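Local coordinates for NADH oxidase (Thermus thermophilus, PDB 6RVB), which is an FAD-containing, NADH-dependent coenzyme A disulfide reductase of the class-III pyridine nucleotide-disulfide oxidoreductase family, at residues L111-P120 with L239-A250. Numbering follows the deposited sequence.
Sequences LATGARPSLP and LATGIRPNTELA. With FAD (flavin-adenine dinucleotide), chain E.
In the two-stranded antiparallel link between the FAD- and NAD-binding domains of this disulfide reductase, strands A115-P117 and I243-P245 each follow an Ala-Thr-Gly turn (A112-G114 and A240-G242). R116 and R244 form its hydrogen-bonded pair, R116 N to R244 O and R244 N to R116 O, both 3.0 Å. At one end S118 N reaches G242 O at 2.7 Å, almost straight, while T241 OG1 donates to S118 O from above the carbonyl plane. At the other, N246 is held three times: its N by G114 O (2.8 Å), its ND2 by T113 O (3.1 Å), its O by T113 OG1. With chi1 at 52°, T113 OG1 sits between its own N and carbonyl carbon, facing N246, while CG2 packs on the FAD adenine. R116 NE bonds weakly to N246 OD1, the guanidinium and amide planes 50° apart, and NH2 makes a long salt bridge to E248 OE1. An alanine in place of R116 would probably deprive N246 OD1 of this weak donor and E248 of a distant counter-charge. A240 O hydrogen-bonds NAD O3B, G242 N weakly meets NAD and A115 N weakly meets FAD O1A; the pairing thus probably helps set the two nucleotide sites relative to each other.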
loop_
_atom_site.group_PDB
_atom_site.type_symbol
_atom_site.label_atom_id
_atom_site.label_comp_id
_atom_site.label_asym_id
_atom_site.label_seq_id
_atom_site.Cartn_x
_atom_site.Cartn_y
_atom_site.Cartn_z
ATOM N N LEU A 111 7.810 -8.741 32.079
ATOM C CA LEU A 111 7.139 -7.462 32.487
ATOM C C LEU A 111 6.341 -6.883 31.317
ATOM O O LEU A 111 6.912 -6.543 30.311
ATOM C CB LEU A 111 8.167 -6.448 32.954
ATOM C CG LEU A 111 8.299 -6.317 34.457
ATOM C CD1 LEU A 111 7.646 -7.470 35.257
ATOM C CD2 LEU A 111 9.727 -6.082 34.895
ATOM N N ALA A 112 5.021 -6.846 31.396
ATOM C CA ALA A 112 4.201 -6.470 30.258
ATOM C C ALA A 112 3.053 -5.732 30.837
ATOM O O ALA A 112 1.890 -6.096 30.628
ATOM C CB ALA A 112 3.689 -7.658 29.540
ATOM N N THR A 113 3.392 -4.680 31.561
ATOM C CA THR A 113 2.413 -4.000 32.372
ATOM C C THR A 113 1.783 -2.844 31.689
ATOM O O THR A 113 0.946 -2.234 32.269
ATOM C CB THR A 113 3.027 -3.504 33.653
ATOM O OG1 THR A 113 4.184 -2.753 33.354
ATOM C CG2 THR A 113 3.458 -4.653 34.506
ATOM N N GLY A 114 2.220 -2.542 30.467
ATOM C CA GLY A 114 1.603 -1.548 29.616
ATOM C C GLY A 114 1.731 -0.094 29.986
ATOM O O GLY A 114 2.761 0.305 30.544
ATOM N N ALA A 115 0.701 0.702 29.645
ATOM C CA ALA A 115 0.675 2.155 29.946
ATOM C C ALA A 115 -0.701 2.621 30.466
ATOM O O ALA A 115 -1.742 2.013 30.093
ATOM C CB ALA A 115 1.106 2.983 28.729
ATOM N N ARG A 116 -0.689 3.670 31.308
ATOM C CA ARG A 116 -1.872 4.297 31.835
ATOM C C ARG A 116 -1.972 5.666 31.260
ATOM O O ARG A 116 -0.968 6.260 30.876
ATOM C CB ARG A 116 -1.825 4.366 33.333
ATOM C CG ARG A 116 -0.621 5.013 33.884
ATOM C CD ARG A 116 -0.765 5.352 35.369
ATOM N NE ARG A 116 0.356 4.789 36.070
ATOM C CZ ARG A 116 1.434 5.462 36.439
ATOM N NH1 ARG A 116 1.500 6.772 36.181
ATOM N NH2 ARG A 116 2.439 4.806 37.077
ATOM N N PRO A 117 -3.198 6.175 31.121
ATOM C CA PRO A 117 -3.442 7.544 30.646
ATOM C C PRO A 117 -2.865 8.555 31.602
ATOM O O PRO A 117 -2.955 8.351 32.814
ATOM C CB PRO A 117 -4.944 7.652 30.677
ATOM C CG PRO A 117 -5.450 6.408 31.322
ATOM C CD PRO A 117 -4.424 5.385 31.172
ATOM N N SER A 118 -2.254 9.577 31.026
ATOM C CA SER A 118 -1.598 10.658 31.708
ATOM C C SER A 118 -2.538 11.849 31.779
ATOM O O SER A 118 -2.640 12.626 30.801
ATOM C CB SER A 118 -0.420 11.094 30.886
ATOM O OG SER A 118 0.604 11.577 31.716
ATOM N N LEU A 119 -3.169 12.052 32.942
ATOM C CA LEU A 119 -4.139 13.131 33.151
ATOM C C LEU A 119 -3.549 14.484 33.432
ATOM O O LEU A 119 -2.607 14.616 34.209
ATOM C CB LEU A 119 -5.018 12.771 34.326
ATOM C CG LEU A 119 -5.546 11.395 34.078
ATOM C CD1 LEU A 119 -6.614 11.113 35.093
ATOM C CD2 LEU A 119 -6.020 11.222 32.525
ATOM N N PRO A 120 -4.166 15.533 32.894
ATOM C CA PRO A 120 -3.579 16.846 33.219
ATOM C C PRO A 120 -4.130 17.327 34.538
ATOM O O PRO A 120 -5.171 16.862 35.027
ATOM C CB PRO A 120 -4.135 17.717 32.130
ATOM C CG PRO A 120 -5.581 17.165 31.997
ATOM C CD PRO A 120 -5.540 15.662 32.364
ATOM N N LEU A 239 -10.887 12.446 28.386
ATOM C CA LEU A 239 -9.540 12.991 28.584
ATOM C C LEU A 239 -8.634 12.190 27.686
ATOM O O LEU A 239 -8.312 11.056 27.942
ATOM C CB LEU A 239 -9.115 12.806 30.058
ATOM C CG LEU A 239 -9.909 13.677 31.031
ATOM C CD1 LEU A 239 -9.377 13.526 32.366
ATOM C CD2 LEU A 239 -9.967 15.139 30.651
ATOM N N ALA A 240 -8.225 12.755 26.596
ATOM C CA ALA A 240 -7.433 12.011 25.634
ATOM C C ALA A 240 -6.103 12.661 25.417
ATOM O O ALA A 240 -5.863 13.144 24.359
ATOM C CB ALA A 240 -8.136 11.984 24.377
ATOM N N THR A 241 -5.267 12.651 26.431
ATOM C CA THR A 241 -4.203 13.601 26.614
ATOM C C THR A 241 -2.880 12.861 26.751
ATOM O O THR A 241 -1.894 13.421 27.277
ATOM C CB THR A 241 -4.387 14.458 27.956
ATOM O OG1 THR A 241 -4.851 13.583 28.987
ATOM C CG2 THR A 241 -5.373 15.572 27.817
ATOM N N GLY A 242 -2.854 11.609 26.335
ATOM C CA GLY A 242 -1.597 10.909 26.378
ATOM C C GLY A 242 -1.432 9.831 27.423
ATOM O O GLY A 242 -2.167 9.730 28.364
ATOM N N ILE A 243 -0.417 9.005 27.245
ATOM C CA ILE A 243 -0.218 7.890 28.140
ATOM C C ILE A 243 1.205 7.938 28.582
ATOM O O ILE A 243 1.964 8.682 28.071
ATOM C CB ILE A 243 -0.436 6.578 27.429
ATOM C CG1 ILE A 243 0.361 6.541 26.137
ATOM C CG2 ILE A 243 -1.869 6.418 27.001
ATOM C CD1 ILE A 243 0.204 5.310 25.365
ATOM N N ARG A 244 1.544 7.203 29.615
ATOM C CA ARG A 244 2.903 7.114 30.121
ATOM C C ARG A 244 3.008 5.611 30.479
ATOM O O ARG A 244 2.032 4.911 30.751
ATOM C CB ARG A 244 3.073 8.026 31.332
ATOM C CG ARG A 244 2.387 7.485 32.754
ATOM C CD ARG A 244 3.019 8.038 34.141
ATOM N NE ARG A 244 2.861 9.518 34.216
ATOM C CZ ARG A 244 2.304 10.233 35.213
ATOM N NH1 ARG A 244 1.842 9.663 36.331
ATOM N NH2 ARG A 244 2.201 11.559 35.083
ATOM N N PRO A 245 4.190 5.065 30.453
ATOM C CA PRO A 245 4.325 3.644 30.792
ATOM C C PRO A 245 4.188 3.298 32.264
ATOM O O PRO A 245 4.497 4.100 33.148
ATOM C CB PRO A 245 5.728 3.341 30.374
ATOM C CG PRO A 245 6.410 4.608 30.567
ATOM C CD PRO A 245 5.472 5.707 30.218
ATOM N N ASN A 246 3.713 2.079 32.505
ATOM C CA ASN A 246 3.610 1.486 33.829
ATOM C C ASN A 246 4.857 0.862 34.426
ATOM O O ASN A 246 4.950 -0.336 34.625
ATOM C CB ASN A 246 2.511 0.494 33.798
ATOM C CG ASN A 246 1.244 1.138 33.920
ATOM O OD1 ASN A 246 1.115 2.104 34.671
ATOM N ND2 ASN A 246 0.267 0.670 33.171
ATOM N N THR A 247 5.789 1.693 34.797
ATOM C CA THR A 247 7.045 1.170 35.174
ATOM C C THR A 247 7.124 0.978 36.672
ATOM O O THR A 247 8.176 0.709 37.183
ATOM C CB THR A 247 8.156 2.104 34.699
ATOM O OG1 THR A 247 8.213 3.248 35.549
ATOM C CG2 THR A 247 7.871 2.629 33.322
ATOM N N GLU A 248 6.033 1.076 37.400
ATOM C CA GLU A 248 6.176 1.227 38.841
ATOM C C GLU A 248 6.730 -0.065 39.551
ATOM O O GLU A 248 7.764 -0.050 40.317
ATOM C CB GLU A 248 4.834 1.724 39.340
ATOM C CG GLU A 248 4.694 2.108 40.809
ATOM C CD GLU A 248 3.175 2.281 41.164
ATOM O OE1 GLU A 248 2.406 2.797 40.281
ATOM O OE2 GLU A 248 2.742 1.870 42.286
ATOM N N LEU A 249 6.090 -1.189 39.232
ATOM C CA LEU A 249 6.516 -2.465 39.775
ATOM C C LEU A 249 7.905 -2.780 39.385
ATOM O O LEU A 249 8.687 -3.237 40.165
ATOM C CB LEU A 249 5.634 -3.548 39.271
ATOM C CG LEU A 249 5.964 -4.958 39.589
ATOM C CD1 LEU A 249 5.637 -5.216 40.999
ATOM C CD2 LEU A 249 5.129 -5.893 38.713
ATOM N N ALA A 250 8.212 -2.540 38.135
ATOM C CA ALA A 250 9.535 -2.765 37.616
ATOM C C ALA A 250 10.598 -1.987 38.312
ATOM O O ALA A 250 11.698 -2.472 38.415
ATOM C CB ALA A 250 9.543 -2.419 36.220
HETATM P PA FAD E . -1.632 -2.834 27.658
HETATM O O1A FAD E . -1.617 -1.323 28.235
HETATM O O2A FAD E . -2.454 -3.227 26.412
HETATM O O5B FAD E . -2.052 -3.913 28.856
HETATM C C5B FAD E . -1.423 -3.920 30.183
HETATM C C4B FAD E . -2.263 -4.694 31.200
HETATM O O4B FAD E . -1.357 -5.158 32.186
HETATM C C3B FAD E . -3.362 -3.835 31.804
HETATM O O3B FAD E . -4.713 -4.353 31.529
HETATM C C2B FAD E . -3.040 -3.964 33.230
HETATM O O2B FAD E . -4.339 -4.248 33.754
HETATM C C1B FAD E . -2.016 -5.131 33.375
HETATM N N9A FAD E . -1.086 -4.811 34.512
HETATM C C8A FAD E . -0.473 -3.606 34.760
HETATM N N7A FAD E . 0.176 -3.584 35.956
HETATM C C5A FAD E . 0.002 -4.814 36.500
HETATM C C6A FAD E . 0.460 -5.447 37.769
HETATM N N6A FAD E . 1.255 -4.702 38.594
HETATM N N1A FAD E . 0.060 -6.728 38.000
HETATM C C2A FAD E . -0.721 -7.407 37.074
HETATM N N3A FAD E . -1.198 -6.930 35.876
HETATM C C4A FAD E . -0.842 -5.635 35.559
HETATM N N1 FAD E . -2.205 0.531 18.438
HETATM C C2 FAD E . -2.006 0.413 17.086
HETATM O O2 FAD E . -0.949 -0.125 16.638
HETATM N N3 FAD E . -2.956 0.848 16.237
HETATM C C4 FAD E . -4.163 1.386 16.634
HETATM O O4 FAD E . -5.083 1.793 15.824
HETATM C C4X FAD E . -4.450 1.495 18.099
HETATM N N5 FAD E . -5.659 2.017 18.517
HETATM C C5X FAD E . -5.856 2.120 19.871
HETATM C C6 FAD E . -7.071 2.664 20.357
HETATM C C7 FAD E . -7.311 2.767 21.743
HETATM C C7M FAD E . -8.621 3.348 22.195
HETATM C C8 FAD E . -6.276 2.290 22.737
HETATM C C8M FAD E . -6.468 2.378 24.228
HETATM C C9 FAD E . -5.051 1.773 22.264
HETATM C C9A FAD E . -4.770 1.652 20.873
HETATM N N10 FAD E . -3.518 1.080 20.422
HETATM C C10 FAD E . -3.347 1.015 19.014
HETATM C "C1'" FAD E . -2.434 0.667 21.339
HETATM C "C2'" FAD E . -2.624 -0.647 22.029
HETATM O "O2'" FAD E . -3.676 -0.568 22.980
HETATM C "C3'" FAD E . -1.400 -0.991 22.832
HETATM O "O3'" FAD E . -0.228 -0.626 22.113
HETATM C "C4'" FAD E . -1.494 -2.514 23.045
HETATM O "O4'" FAD E . -2.725 -3.009 23.681
HETATM C "C5'" FAD E . -0.205 -3.088 23.665
HETATM O "O5'" FAD E . -0.192 -3.047 25.087
HETATM P P FAD E . 0.666 -4.004 26.065
HETATM O O1P FAD E . 0.274 -5.459 25.873
HETATM O O2P FAD E . 2.118 -3.620 26.432
HETATM O O3P FAD E . -0.116 -3.492 27.391
#